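Local coordinates for protein phosphoribosylamine--glycine ligase (Thermotoga maritima, PDB 1VKZ) that catalyses the ATP-dependent ligation of glycine to 5-phosphoribosylamine, giving glycinamide ribonucleotide in de novo purine biosynthesis, at residues Ala101-Lys107 against Glu285-Arg289; Ala122-Glu128 against Pro185-Glu190; Leu251-Leu256 against Leu270-Leu274. One frame throughout, in Å; residues are numbered along the deposited sequence.

Contact 1 (Ala101-Lys107 against Glu285-Arg289)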
# COMPACT_ATOMS: atom_id res chain seq x y z
N ALA A 101 -12.74 -7.12 -3.85
CA ALA A 101 -11.38 -7.25 -3.31
C ALA A 101 -10.60 -8.47 -3.85
O ALA A 101 -9.39 -8.53 -3.64
CB ALA A 101 -11.41 -7.26 -1.78
N ARG A 102 -11.29 -9.41 -4.52
CA ARG A 102 -10.62 -10.44 -5.36
C ARG A 102 -9.68 -9.83 -6.39
O ARG A 102 -8.78 -10.49 -6.91
CB ARG A 102 -11.61 -11.24 -6.17
CG ARG A 102 -12.57 -12.02 -5.45
CD ARG A 102 -13.35 -12.90 -6.41
NE ARG A 102 -12.57 -14.10 -6.77
CZ ARG A 102 -12.80 -14.88 -7.82
NH1 ARG A 102 -13.78 -14.61 -8.67
NH2 ARG A 102 -12.02 -15.94 -8.02
N LEU A 103 -9.92 -8.58 -6.75
CA LEU A 103 -9.04 -7.86 -7.61
C LEU A 103 -7.64 -7.83 -7.02
O LEU A 103 -6.67 -7.90 -7.80
CB LEU A 103 -9.55 -6.45 -7.84
CG LEU A 103 -10.75 -6.28 -8.74
CD1 LEU A 103 -11.01 -4.79 -8.86
CD2 LEU A 103 -10.54 -6.86 -10.11
N GLU A 104 -7.53 -7.69 -5.69
CA GLU A 104 -6.24 -7.78 -5.01
C GLU A 104 -5.97 -9.21 -4.57
O GLU A 104 -4.84 -9.67 -4.65
CB GLU A 104 -6.09 -6.83 -3.80
CG GLU A 104 -4.67 -6.87 -3.18
CD GLU A 104 -4.41 -6.00 -1.91
OE1 GLU A 104 -4.98 -4.90 -1.70
OE2 GLU A 104 -3.56 -6.43 -1.11
N GLY A 105 -7.00 -9.91 -4.11
CA GLY A 105 -6.84 -11.21 -3.46
C GLY A 105 -6.48 -12.40 -4.34
O GLY A 105 -5.91 -13.37 -3.86
N SER A 106 -6.90 -12.34 -5.59
CA SER A 106 -6.64 -13.33 -6.59
C SER A 106 -6.03 -12.65 -7.80
O SER A 106 -6.74 -12.03 -8.60
CB SER A 106 -7.94 -13.99 -7.02
OG SER A 106 -7.71 -14.94 -8.06
N LYS A 107 -4.71 -12.77 -7.93
CA LYS A 107 -4.02 -12.21 -9.06
C LYS A 107 -4.47 -12.85 -10.37
O LYS A 107 -4.43 -12.21 -11.40
CB LYS A 107 -2.52 -12.31 -8.84
CG LYS A 107 -1.99 -11.29 -7.87
CD LYS A 107 -0.46 -11.28 -7.80
CE LYS A 107 0.07 -10.25 -6.77
NZ LYS A 107 -0.07 -8.87 -7.33
N GLU A 285 -0.79 -4.80 -11.00
CA GLU A 285 -1.61 -5.34 -9.94
C GLU A 285 -2.53 -4.28 -9.40
O GLU A 285 -2.29 -3.10 -9.54
CB GLU A 285 -0.79 -5.94 -8.80
CG GLU A 285 -0.11 -4.91 -7.95
CD GLU A 285 0.85 -5.50 -6.93
OE1 GLU A 285 1.25 -6.70 -7.03
OE2 GLU A 285 1.21 -4.72 -6.02
N TYR A 286 -3.59 -4.75 -8.78
CA TYR A 286 -4.57 -3.94 -8.07
C TYR A 286 -4.35 -4.16 -6.57
O TYR A 286 -4.14 -5.28 -6.12
CB TYR A 286 -5.97 -4.44 -8.42
CG TYR A 286 -6.50 -4.10 -9.80
CD1 TYR A 286 -6.56 -2.79 -10.24
CD2 TYR A 286 -7.00 -5.09 -10.63
CE1 TYR A 286 -7.05 -2.50 -11.50
CE2 TYR A 286 -7.51 -4.81 -11.86
CZ TYR A 286 -7.53 -3.52 -12.29
OH TYR A 286 -8.06 -3.23 -13.50
N ASN A 287 -4.38 -3.08 -5.80
CA ASN A 287 -4.56 -3.18 -4.37
C ASN A 287 -5.79 -2.37 -4.01
O ASN A 287 -6.14 -1.42 -4.68
CB ASN A 287 -3.31 -2.70 -3.62
CG ASN A 287 -2.09 -3.60 -3.87
OD1 ASN A 287 -2.17 -4.63 -4.59
ND2 ASN A 287 -0.96 -3.23 -3.26
N VAL A 288 -6.50 -2.81 -2.99
CA VAL A 288 -7.79 -2.20 -2.62
C VAL A 288 -7.66 -1.39 -1.36
O VAL A 288 -8.57 -1.34 -0.56
CB VAL A 288 -8.91 -3.25 -2.45
CG1 VAL A 288 -9.22 -3.89 -3.82
CG2 VAL A 288 -8.53 -4.28 -1.42
N ARG A 289 -6.51 -0.78 -1.19
CA ARG A 289 -6.29 0.15 -0.13
C ARG A 289 -5.04 0.95 -0.51
O ARG A 289 -4.39 0.65 -1.50
CB ARG A 289 -6.12 -0.58 1.19
CG ARG A 289 -5.28 -1.84 1.11
CD ARG A 289 -3.83 -1.61 0.72
NE ARG A 289 -3.07 -2.86 0.61
CZ ARG A 289 -1.76 -2.92 0.36
NH1 ARG A 289 -1.04 -1.82 0.18
NH2 ARG A 289 -1.17 -4.11 0.28
O HOH W 1 -4.14 -7.85 -8.42
O HOH W 2 -2.45 -8.04 -5.72
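Helix 101-105 crosses the end of strand 285-287 at 123° between their N-to-C directions, with the two axes 6.6 Å apart at closest approach. The backbones come nearest at E104 and N287, whose CA atoms lie 4.9 Å apart, close enough for a CA-H...O contact from E104 CA to Y286 O (3.4 Å). E104 is the main bridging residue. Its extended side chain lies against the strand and accepts a hydrogen bond at OE1 from the backbone N of V288 (2.9 Å), just where the chain leaves the strand, while OE2 forms a long salt bridge with R289 NH2 (3.6 Å). A much tighter ion pair joins K107 NZ to E285 OE1 (2.6 Å). Two waters fill the gap between the backbones: water 1 connects L103 O with Y286 N, and water 2 is shared by E104 O, K107 NZ and Y286 O, so that backbone groups at this edge of the sheet are met by solvent. The apolar part of the contact puts L103 CD2 4.0 Å from Y286 CD2 and A101 CB 4.2 Å from V288 CG2. E285 and N287 are predicted Mg(2+) ligands, so the K107-E285 pair probably lies beside the metal site of the ATP-grasp fold. Strand 280-287 is the outermost strand of its antiparallel sheet and pairs with strand 269-277; the Y286 hydroxyl is hydrogen-bonded to T255 of helix 242-261, and helix 107-116 packs on both L103 and Y286.

Contact 2 (Ala122-Glu128 against Pro185-Glu190)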
# COMPACT_ATOMS: atom_id res chain seq x y z
N ALA A 122 -0.02 -6.86 -19.05
CA ALA A 122 0.91 -7.76 -19.69
C ALA A 122 0.22 -9.02 -20.10
O ALA A 122 -0.71 -9.46 -19.44
CB ALA A 122 2.06 -8.10 -18.76
N ARG A 123 0.69 -9.59 -21.19
CA ARG A 123 0.29 -10.92 -21.62
C ARG A 123 0.68 -11.91 -20.53
O ARG A 123 1.66 -11.71 -19.83
CB ARG A 123 0.97 -11.24 -22.95
CG ARG A 123 0.17 -12.08 -23.90
CD ARG A 123 0.87 -12.30 -25.26
NE ARG A 123 2.33 -12.31 -25.12
CZ ARG A 123 3.06 -13.31 -24.59
NH1 ARG A 123 2.49 -14.42 -24.13
NH2 ARG A 123 4.38 -13.19 -24.51
N PHE A 124 -0.10 -12.97 -20.39
CA PHE A 124 -0.00 -13.86 -19.23
C PHE A 124 -0.60 -15.22 -19.52
O PHE A 124 -1.47 -15.33 -20.36
CB PHE A 124 -0.79 -13.25 -18.04
CG PHE A 124 -2.28 -13.31 -18.23
CD1 PHE A 124 -2.96 -12.32 -18.94
CD2 PHE A 124 -3.02 -14.39 -17.74
CE1 PHE A 124 -4.35 -12.42 -19.14
CE2 PHE A 124 -4.38 -14.47 -17.95
CZ PHE A 124 -5.03 -13.49 -18.68
N GLU A 125 -0.16 -16.23 -18.78
CA GLU A 125 -0.87 -17.51 -18.72
C GLU A 125 -1.08 -17.87 -17.27
O GLU A 125 -0.45 -17.29 -16.38
CB GLU A 125 -0.05 -18.63 -19.38
CG GLU A 125 0.30 -18.44 -20.86
CD GLU A 125 -0.87 -18.69 -21.80
OE1 GLU A 125 -2.02 -18.88 -21.34
OE2 GLU A 125 -0.62 -18.71 -23.03
N VAL A 126 -1.93 -18.86 -17.02
CA VAL A 126 -2.16 -19.37 -15.67
C VAL A 126 -1.64 -20.80 -15.53
O VAL A 126 -2.06 -21.70 -16.27
CB VAL A 126 -3.65 -19.36 -15.30
CG1 VAL A 126 -3.86 -19.90 -13.87
CG2 VAL A 126 -4.22 -17.93 -15.44
N ALA A 127 -0.74 -21.00 -14.58
CA ALA A 127 -0.26 -22.35 -14.26
C ALA A 127 -0.80 -22.77 -12.89
O ALA A 127 -0.46 -22.16 -11.86
CB ALA A 127 1.27 -22.41 -14.30
N GLU A 128 -1.66 -23.79 -12.91
CA GLU A 128 -2.29 -24.34 -11.74
C GLU A 128 -1.47 -25.48 -11.13
O GLU A 128 -1.65 -25.80 -9.96
CB GLU A 128 -3.72 -24.80 -12.07
CG GLU A 128 -4.78 -23.80 -11.60
CD GLU A 128 -6.09 -23.86 -12.38
OE1 GLU A 128 -6.64 -24.98 -12.58
OE2 GLU A 128 -6.58 -22.75 -12.76
N PRO A 185 -2.60 -21.55 -7.94
CA PRO A 185 -2.16 -21.19 -9.27
C PRO A 185 -1.20 -20.02 -9.24
O PRO A 185 -1.15 -19.27 -8.25
CB PRO A 185 -3.46 -20.78 -9.97
CG PRO A 185 -4.56 -21.43 -9.17
CD PRO A 185 -4.06 -21.50 -7.79
N VAL A 186 -0.45 -19.87 -10.33
CA VAL A 186 0.39 -18.70 -10.54
C VAL A 186 0.11 -18.08 -11.90
O VAL A 186 -0.27 -18.74 -12.85
CB VAL A 186 1.89 -19.00 -10.42
CG1 VAL A 186 2.19 -19.58 -9.07
CG2 VAL A 186 2.37 -19.93 -11.54
N VAL A 187 0.25 -16.77 -11.94
CA VAL A 187 0.26 -16.03 -13.20
C VAL A 187 1.70 -16.03 -13.73
O VAL A 187 2.68 -15.83 -12.99
CB VAL A 187 -0.21 -14.54 -13.03
CG1 VAL A 187 -0.34 -13.84 -14.39
CG2 VAL A 187 -1.54 -14.48 -12.25
N ILE A 188 1.83 -16.26 -15.03
CA ILE A 188 3.09 -16.05 -15.68
C ILE A 188 2.85 -14.78 -16.47
O ILE A 188 1.95 -14.72 -17.28
CB ILE A 188 3.43 -17.23 -16.56
CG1 ILE A 188 3.13 -18.55 -15.80
CG2 ILE A 188 4.90 -17.14 -16.99
CD1 ILE A 188 3.18 -19.81 -16.62
N ASP A 189 3.61 -13.74 -16.17
CA ASP A 189 3.38 -12.45 -16.78
C ASP A 189 4.54 -12.14 -17.72
O ASP A 189 5.71 -12.40 -17.43
CB ASP A 189 3.26 -11.38 -15.69
CG ASP A 189 2.01 -10.47 -15.84
OD1 ASP A 189 1.19 -10.74 -16.74
OD2 ASP A 189 1.79 -9.45 -15.11
N GLU A 190 4.20 -11.61 -18.87
CA GLU A 190 5.19 -11.10 -19.78
C GLU A 190 5.86 -9.93 -19.08
O GLU A 190 5.19 -8.99 -18.68
CB GLU A 190 4.48 -10.67 -21.05
CG GLU A 190 5.26 -9.77 -21.96
CD GLU A 190 4.37 -9.11 -23.01
OE1 GLU A 190 3.32 -8.48 -22.64
OE2 GLU A 190 4.76 -9.24 -24.20
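Strands 124-127 and 186-190 run antiparallel, 4.6 Å apart at closest approach, and their side chains fit together differently on the two faces of the sheet. On one face, A127 is the hollow: its small CB receives V186 CG2 at 3.9 Å and I188 CD1 at 4.0 Å, so the two larger side chains of the partner strand converge over a single methyl group. On the other face, V187 CG1 packs at 3.7 Å against F124 CB, while the F124 ring leads away from the partner strand to meet helix 107-116. The bumps at the 185 end are P185, whose CB lies 4.0 Å from V126 CG1 and whose CG is 3.4 Å from E128 CG. At the other end the flat R123 guanidinium has E190 CB over one face, and A122 CB sits 3.4 Å from D189 OD1. The backbones are joined by paired hydrogen bonds at E125-I188 and A127-V186, among them I188 N to E125 O and V186 N to A127 O, both 2.8 Å. E190 N to R123 O (2.7 Å) extends the pairing, and R123 N reaches E190 OE1 (3.2 Å). Cohesion is therefore chiefly main-chain and apolar. The acid of D189 instead forms salt bridges with K111 and K147, consistent with a charged side of the predicted ATP-binding region of this ATP-grasp domain.

Contact 3 (Leu251-Leu256 against Leu270-Leu274)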
# COMPACT_ATOMS: atom_id res chain seq x y z
N LEU A 251 -7.56 3.90 -17.24
CA LEU A 251 -7.42 2.62 -16.52
C LEU A 251 -8.37 2.53 -15.34
O LEU A 251 -8.98 1.47 -15.11
CB LEU A 251 -5.97 2.41 -16.05
CG LEU A 251 -4.97 2.02 -17.14
CD1 LEU A 251 -3.52 1.93 -16.57
CD2 LEU A 251 -5.39 0.73 -17.85
N PHE A 252 -8.48 3.62 -14.58
CA PHE A 252 -9.44 3.70 -13.48
C PHE A 252 -10.89 3.57 -13.95
O PHE A 252 -11.67 2.80 -13.36
CB PHE A 252 -9.26 5.01 -12.73
CG PHE A 252 -8.20 4.97 -11.70
CD1 PHE A 252 -8.34 4.16 -10.59
CD2 PHE A 252 -7.07 5.75 -11.81
CE1 PHE A 252 -7.35 4.13 -9.63
CE2 PHE A 252 -6.09 5.73 -10.86
CZ PHE A 252 -6.23 4.93 -9.77
N ASP A 253 -11.23 4.29 -15.02
CA ASP A 253 -12.58 4.21 -15.56
C ASP A 253 -12.94 2.79 -16.00
O ASP A 253 -14.05 2.33 -15.71
CB ASP A 253 -12.79 5.19 -16.73
CG ASP A 253 -13.47 6.49 -16.29
OD1 ASP A 253 -14.23 6.47 -15.28
OD2 ASP A 253 -13.30 7.57 -16.93
N LYS A 254 -12.04 2.12 -16.71
CA LYS A 254 -12.37 0.82 -17.29
C LYS A 254 -12.45 -0.23 -16.20
O LYS A 254 -13.27 -1.13 -16.26
CB LYS A 254 -11.39 0.41 -18.38
CG LYS A 254 -11.75 0.81 -19.83
CD LYS A 254 -10.66 0.28 -20.78
CE LYS A 254 -11.11 0.12 -22.24
NZ LYS A 254 -11.00 1.39 -23.06
N THR A 255 -11.62 -0.06 -15.17
CA THR A 255 -11.64 -0.90 -13.96
C THR A 255 -12.93 -0.74 -13.18
O THR A 255 -13.52 -1.72 -12.74
CB THR A 255 -10.46 -0.56 -13.06
OG1 THR A 255 -9.23 -0.87 -13.74
CG2 THR A 255 -10.42 -1.46 -11.82
N LEU A 256 -13.36 0.50 -12.99
CA LEU A 256 -14.60 0.75 -12.27
C LEU A 256 -15.84 0.33 -13.04
O LEU A 256 -16.81 -0.18 -12.45
CB LEU A 256 -14.69 2.21 -11.87
CG LEU A 256 -13.53 2.57 -10.95
CD1 LEU A 256 -13.57 4.04 -10.59
CD2 LEU A 256 -13.57 1.67 -9.72
N LEU A 270 -8.54 2.72 -4.22
CA LEU A 270 -8.07 1.78 -5.24
C LEU A 270 -6.68 2.17 -5.64
O LEU A 270 -6.43 3.29 -6.07
CB LEU A 270 -9.00 1.80 -6.46
CG LEU A 270 -8.49 0.97 -7.65
CD1 LEU A 270 -8.20 -0.51 -7.25
CD2 LEU A 270 -9.47 1.04 -8.78
N TYR A 271 -5.78 1.20 -5.57
CA TYR A 271 -4.37 1.39 -5.90
C TYR A 271 -4.07 0.58 -7.17
O TYR A 271 -4.47 -0.59 -7.27
CB TYR A 271 -3.50 0.97 -4.71
CG TYR A 271 -2.04 0.79 -4.96
CD1 TYR A 271 -1.57 -0.26 -5.73
CD2 TYR A 271 -1.12 1.62 -4.36
CE1 TYR A 271 -0.22 -0.45 -5.92
CE2 TYR A 271 0.24 1.47 -4.56
CZ TYR A 271 0.68 0.43 -5.33
OH TYR A 271 2.03 0.28 -5.55
N LEU A 272 -3.40 1.24 -8.14
CA LEU A 272 -2.89 0.60 -9.32
C LEU A 272 -1.39 0.62 -9.25
O LEU A 272 -0.79 1.67 -9.16
CB LEU A 272 -3.32 1.39 -10.56
CG LEU A 272 -4.79 1.68 -10.80
CD1 LEU A 272 -5.00 2.23 -12.19
CD2 LEU A 272 -5.62 0.48 -10.58
N GLY A 273 -0.76 -0.54 -9.29
CA GLY A 273 0.69 -0.59 -9.49
C GLY A 273 0.88 -0.68 -10.97
O GLY A 273 0.36 -1.62 -11.60
N LEU A 274 1.59 0.29 -11.54
CA LEU A 274 1.68 0.42 -13.00
C LEU A 274 3.11 0.27 -13.47
O LEU A 274 4.04 0.26 -12.69
CB LEU A 274 1.14 1.76 -13.45
CG LEU A 274 -0.31 2.02 -13.04
CD1 LEU A 274 -0.63 3.53 -13.02
CD2 LEU A 274 -1.27 1.27 -13.94
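This is a buried, almost entirely apolar helix-on-sheet contact within the ATP-grasp domain, where helix 242-261 covers one face of the antiparallel sheet containing strand 269-277. The axes of segments 251-256 and 270-274 approach to 10.7 Å with 123° between their N-to-C directions, a spacing bridged by side chains; no hydrogen bond crosses the interface, and even the nearest CA atoms, those of F252 and L272, are 8.4 Å apart. L270, L272 and L274, every second residue of the strand, point toward the helix and form a row of leucines along it. L251 takes one end of this row, with CD1 3.5 Å from L274 CD2 and CB 4.0 Å from L272 CD1. L270 occupies the other end, where its CD2 lies within reach of three helix residues: F252 CD1 at 3.8 Å, T255 CG2 at 4.0 Å and L256 CD2 at 4.3 Å. Y271 points away, to the opposite face of the strand, where it packs on N287, a predicted Mg(2+) ligand; the leucines thus form the rear of a sheet whose other face carries part of the probable metal site. F252 also meets F208 of strand 207-210, while the T255 hydroxyl, besides donating to L251 O (2.7 Å) one turn back, is hydrogen-bonded to Y286 of the adjacent strand. At the middle of the row F252 lies against L272 in a CH-pi contact, with L272 CD1 3.8 Å from the ring centroid and only 9° off the ring normal.

Contact 3 is the buried one, a hydrophobic seam of leucines and F252; contacts 1 and 2 are partly buried and more polar. Contacts 1 and 3 share a sheet, since residues 285-287 and 270-274 lie on neighbouring strands (280-287 and 269-277) joined by N287 O to Y271 N (2.8 Å), and a tyrosine-threonine hydroxyl pair ties the strand of contact 1 to the helix of contact 3. Contact 2 belongs to a different antiparallel sheet and touches contact 1 only by packing, K107 O to V187 CG2 at 3.8 Å; it does not touch contact 3. Main-chain hydrogen bonds dominate contact 2, whereas ion pairs and waters mark contact 1, beside the predicted metal ligands.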